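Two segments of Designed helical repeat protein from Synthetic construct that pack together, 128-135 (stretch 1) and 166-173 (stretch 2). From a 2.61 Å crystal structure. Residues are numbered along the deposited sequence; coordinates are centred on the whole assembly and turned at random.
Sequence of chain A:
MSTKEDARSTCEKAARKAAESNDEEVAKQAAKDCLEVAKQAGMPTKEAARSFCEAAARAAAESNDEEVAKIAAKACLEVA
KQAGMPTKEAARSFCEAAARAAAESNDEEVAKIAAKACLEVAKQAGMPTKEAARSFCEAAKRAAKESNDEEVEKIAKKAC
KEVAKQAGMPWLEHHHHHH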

ATOM      1  N   PRO A 128      -5.871 -13.792  -2.226  1.00 55.67           N
ATOM      2  CA  PRO A 128      -5.540 -14.719  -1.134  1.00 55.49           C
ATOM      3  C   PRO A 128      -4.448 -14.191  -0.211  1.00 55.13           C
ATOM      4  O   PRO A 128      -3.538 -13.501  -0.670  1.00 54.71           O
ATOM      5  CB  PRO A 128      -5.056 -15.975  -1.867  1.00 56.12           C
ATOM      6  CG  PRO A 128      -5.652 -15.890  -3.215  1.00 56.51           C
ATOM      7  CD  PRO A 128      -5.729 -14.430  -3.546  1.00 57.16           C
ATOM      8  N   THR A 129      -4.541 -14.523   1.073  1.00 55.68           N
ATOM      9  CA  THR A 129      -3.552 -14.086   2.050  1.00 55.16           C
ATOM     10  C   THR A 129      -2.158 -14.560   1.645  1.00 56.64           C
ATOM     11  O   THR A 129      -1.163 -13.862   1.857  1.00 57.57           O
ATOM     12  CB  THR A 129      -3.884 -14.609   3.456  1.00 55.68           C
ATOM     13  OG1 THR A 129      -3.936 -16.040   3.439  1.00 59.95           O
ATOM     14  CG2 THR A 129      -5.225 -14.066   3.925  1.00 56.10           C
ATOM     15  N   LYS A 130      -2.100 -15.745   1.044  1.00 55.22           N
ATOM     16  CA  LYS A 130      -0.837 -16.325   0.606  1.00 56.22           C
ATOM     17  C   LYS A 130      -0.145 -15.444  -0.427  1.00 57.66           C
ATOM     18  O   LYS A 130       0.995 -15.025  -0.231  1.00 61.10           O
ATOM     19  CB  LYS A 130      -1.071 -17.724   0.034  1.00 60.04           C
ATOM     20  CG  LYS A 130       0.123 -18.319  -0.706  1.00 65.12           C
ATOM     21  CD  LYS A 130       1.381 -18.340   0.148  1.00 66.17           C
ATOM     22  CE  LYS A 130       2.558 -18.925  -0.622  1.00 70.60           C
ATOM     23  NZ  LYS A 130       3.819 -18.910   0.172  1.00 74.12           N
ATOM     24  N   GLU A 131      -0.838 -15.170  -1.528  1.00 55.93           N
ATOM     25  CA  GLU A 131      -0.280 -14.355  -2.601  1.00 53.36           C
ATOM     26  C   GLU A 131       0.127 -12.973  -2.103  1.00 54.12           C
ATOM     27  O   GLU A 131       1.177 -12.452  -2.479  1.00 52.93           O
ATOM     28  CB  GLU A 131      -1.287 -14.220  -3.740  1.00 53.33           C
ATOM     29  CG  GLU A 131      -1.661 -15.539  -4.385  1.00 55.85           C
ATOM     30  CD  GLU A 131      -2.631 -15.365  -5.536  1.00 62.08           C
ATOM     31  OE1 GLU A 131      -3.124 -14.234  -5.728  1.00 62.12           O
ATOM     32  OE2 GLU A 131      -2.897 -16.357  -6.251  1.00 65.46           O
ATOM     33  N   ALA A 132      -0.712 -12.388  -1.255  1.00 54.20           N
ATOM     34  CA  ALA A 132      -0.435 -11.077  -0.683  1.00 51.62           C
ATOM     35  C   ALA A 132       0.840 -11.116   0.145  1.00 51.90           C
ATOM     36  O   ALA A 132       1.750 -10.303  -0.044  1.00 56.67           O
ATOM     37  CB  ALA A 132      -1.598 -10.620   0.166  1.00 50.59           C
ATOM     38  N   ALA A 133       0.896 -12.072   1.065  1.00 51.45           N
ATOM     39  CA  ALA A 133       2.064 -12.257   1.915  1.00 53.06           C
ATOM     40  C   ALA A 133       3.323 -12.453   1.076  1.00 53.66           C
ATOM     41  O   ALA A 133       4.367 -11.848   1.337  1.00 54.06           O
ATOM     42  CB  ALA A 133       1.855 -13.440   2.833  1.00 56.02           C
ATOM     43  N   ARG A 134       3.202 -13.304   0.064  1.00 55.54           N
ATOM     44  CA  ARG A 134       4.311 -13.625  -0.825  1.00 55.21           C
ATOM     45  C   ARG A 134       4.776 -12.379  -1.574  1.00 52.70           C
ATOM     46  O   ARG A 134       5.976 -12.129  -1.698  1.00 51.64           O
ATOM     47  CB  ARG A 134       3.890 -14.719  -1.805  1.00 56.63           C
ATOM     48  CG  ARG A 134       5.035 -15.420  -2.511  1.00 61.15           C
ATOM     49  CD  ARG A 134       4.511 -16.569  -3.354  1.00 61.65           C
ATOM     50  NE  ARG A 134       5.438 -16.952  -4.415  1.00 64.95           N
ATOM     51  CZ  ARG A 134       5.128 -17.764  -5.422  1.00 69.36           C
ATOM     52  NH1 ARG A 134       3.910 -18.285  -5.513  1.00 67.48           N
ATOM     53  NH2 ARG A 134       6.035 -18.056  -6.346  1.00 70.90           N
ATOM     54  N   SER A 135       3.817 -11.601  -2.067  1.00 51.89           N
ATOM     55  CA  SER A 135       4.117 -10.342  -2.737  1.00 54.16           C
ATOM     56  C   SER A 135       4.871  -9.406  -1.802  1.00 54.97           C
ATOM     57  O   SER A 135       5.896  -8.832  -2.176  1.00 56.07           O
ATOM     58  CB  SER A 135       2.833  -9.668  -3.224  1.00 57.05           C
ATOM     59  OG  SER A 135       2.116 -10.509  -4.110  1.00 62.48           O
TER
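Stretch 2 166-173: QAGMPWLE

Stretch 1 is the first turns of a helix. Pro128 holds the N-cap position, and the helix runs from Thr129 through Ser135 and beyond. Its backbone bonds are regular, from Ala132 N to Pro128 O at 3.1 Å through Ser135 N to Glu131 O at 2.8 Å.

Stretch 2 begins with Gln166 and Ala167 in a helix that starts earlier in the chain. Gly168 then leaves helical geometry with positive phi (73°), a value that favours glycine. Met169 is extended at -133/89. A type I turn follows from Met169 to Leu172, with Leu172 N bonded to Met169 O at 3.2 Å.

The chain of stretch 2 advances in the same general sense as stretch 1. Thr129 CA lies 6.2 Å from Ala167 CA near the start, and Arg134 CA lies 6.9 Å from Leu172 CA near the end. Between these points the loop carries Pro170 and Trp171 out of contact with the helix.

Ala167, Met169 and Leu172 all point toward stretch 1. Ala133 meets two of them with its small side chain: its CB is 4.2 Å from Ala167 CB and 3.4 Å from Leu172 CD1. Leu172 is m,t, and its other methyl also reaches the helix. Leu172 CD2 lies 3.8 Å from Arg134 CA and 3.4 Å from Lys130 NZ.

Met169 lies over the first turn. Its CE is 3.6 Å from Thr129 OG1, and its SD is 3.6 Å from Lys130 CD. Lys130 starts out sideways, but its long chain brings its end nearer to stretch 2. Arg134 also starts sideways, and its end leads away.

No hydrogen bond joins the stretches. The contact rests on side-chain packing and buries 291 Å², both sides summed. Within the helix, Ser135 OG donates to Glu131 O at 2.7 Å.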

ATOM      1  N   GLN A 166       1.704 -13.229  10.703  1.00 61.96           N
ATOM      2  CA  GLN A 166       0.385 -12.677  10.395  1.00 61.36           C
ATOM      3  C   GLN A 166      -0.487 -13.656   9.608  1.00 59.97           C
ATOM      4  O   GLN A 166      -1.567 -14.041  10.056  1.00 60.60           O
ATOM      5  CB  GLN A 166       0.535 -11.378   9.598  1.00 60.41           C
ATOM      6  CG  GLN A 166       1.135 -10.202  10.377  1.00 57.74           C
ATOM      7  CD  GLN A 166       0.185  -9.547  11.371  1.00 63.67           C
ATOM      8  OE1 GLN A 166       0.634  -8.925  12.335  1.00 68.24           O
ATOM      9  NE2 GLN A 166      -1.121  -9.661  11.139  1.00 64.97           N
ATOM     10  N   ALA A 167      -0.007 -14.052   8.433  1.00 59.58           N
ATOM     11  CA  ALA A 167      -0.772 -14.916   7.542  1.00 57.58           C
ATOM     12  C   ALA A 167      -0.900 -16.329   8.098  1.00 59.89           C
ATOM     13  O   ALA A 167      -1.803 -17.074   7.717  1.00 61.17           O
ATOM     14  CB  ALA A 167      -0.126 -14.950   6.171  1.00 61.29           C
ATOM     15  N   GLY A 168       0.009 -16.696   8.993  1.00 58.97           N
ATOM     16  CA  GLY A 168      -0.043 -17.996   9.633  1.00 59.53           C
ATOM     17  C   GLY A 168       0.364 -19.122   8.705  1.00 60.61           C
ATOM     18  O   GLY A 168      -0.198 -20.216   8.767  1.00 64.60           O
ATOM     19  N   MET A 169       1.335 -18.849   7.839  1.00 60.23           N
ATOM     20  CA  MET A 169       1.903 -19.866   6.959  1.00 63.43           C
ATOM     21  C   MET A 169       3.427 -19.777   6.993  1.00 61.86           C
ATOM     22  O   MET A 169       4.027 -19.065   6.188  1.00 61.47           O
ATOM     23  CB  MET A 169       1.380 -19.713   5.527  1.00 64.72           C
ATOM     24  CG  MET A 169       1.274 -18.285   5.019  1.00 65.13           C
ATOM     25  SD  MET A 169       0.227 -18.184   3.553  1.00 71.38           S
ATOM     26  CE  MET A 169      -1.392 -18.506   4.253  1.00 60.47           C
ATOM     27  N   PRO A 170       4.053 -20.505   7.933  1.00 60.72           N
ATOM     28  CA  PRO A 170       5.491 -20.413   8.211  1.00 61.72           C
ATOM     29  C   PRO A 170       6.385 -20.576   6.990  1.00 65.04           C
ATOM     30  O   PRO A 170       7.532 -20.135   7.016  1.00 70.16           O
ATOM     31  CB  PRO A 170       5.731 -21.570   9.185  1.00 64.00           C
ATOM     32  CG  PRO A 170       4.432 -21.786   9.843  1.00 64.74           C
ATOM     33  CD  PRO A 170       3.397 -21.497   8.806  1.00 60.73           C
ATOM     34  N   TRP A 171       5.866 -21.199   5.940  1.00 63.83           N
ATOM     35  CA  TRP A 171       6.685 -21.559   4.790  1.00 66.59           C
ATOM     36  C   TRP A 171       7.215 -20.347   4.030  1.00 68.54           C
ATOM     37  O   TRP A 171       8.120 -20.472   3.204  1.00 68.51           O
ATOM     38  CB  TRP A 171       5.884 -22.454   3.851  1.00 68.78           C
ATOM     39  CG  TRP A 171       5.448 -23.714   4.510  1.00 66.96           C
ATOM     40  CD1 TRP A 171       4.171 -24.111   4.755  1.00 66.00           C
ATOM     41  CD2 TRP A 171       6.296 -24.745   5.028  1.00 68.39           C
ATOM     42  NE1 TRP A 171       4.165 -25.331   5.389  1.00 67.04           N
ATOM     43  CE2 TRP A 171       5.459 -25.740   5.568  1.00 67.33           C
ATOM     44  CE3 TRP A 171       7.683 -24.923   5.084  1.00 68.92           C
ATOM     45  CZ2 TRP A 171       5.963 -26.899   6.155  1.00 66.79           C
ATOM     46  CZ3 TRP A 171       8.180 -26.073   5.667  1.00 68.19           C
ATOM     47  CH2 TRP A 171       7.321 -27.045   6.195  1.00 67.99           C
ATOM     48  N   LEU A 172       6.652 -19.176   4.307  1.00 67.26           N
ATOM     49  CA  LEU A 172       7.159 -17.944   3.720  1.00 68.41           C
ATOM     50  C   LEU A 172       8.570 -17.670   4.229  1.00 70.15           C
ATOM     51  O   LEU A 172       9.530 -17.671   3.456  1.00 70.89           O
ATOM     52  CB  LEU A 172       6.231 -16.776   4.042  1.00 68.25           C
ATOM     53  CG  LEU A 172       4.934 -16.760   3.233  1.00 67.14           C
ATOM     54  CD1 LEU A 172       3.889 -15.907   3.920  1.00 65.70           C
ATOM     55  CD2 LEU A 172       5.203 -16.251   1.825  1.00 65.52           C
ATOM     56  N   GLU A 173       8.688 -17.439   5.534  1.00 69.33           N
ATOM     57  CA  GLU A 173       9.989 -17.276   6.176  1.00 68.69           C
ATOM     58  C   GLU A 173       9.843 -17.242   7.693  1.00 65.65           C
ATOM     59  O   GLU A 173      10.798 -16.947   8.411  1.00 67.11           O
ATOM     60  CB  GLU A 173      10.683 -16.000   5.692  1.00 68.45           C
ATOM     61  CG  GLU A 173      12.103 -16.237   5.186  1.00 69.19           C
ATOM     62  CD  GLU A 173      12.979 -15.001   5.261  1.00 67.84           C
ATOM     63  OE1 GLU A 173      13.684 -14.717   4.270  1.00 66.45           O
ATOM     64  OE2 GLU A 173      12.975 -14.322   6.313  1.00 65.55           O
TER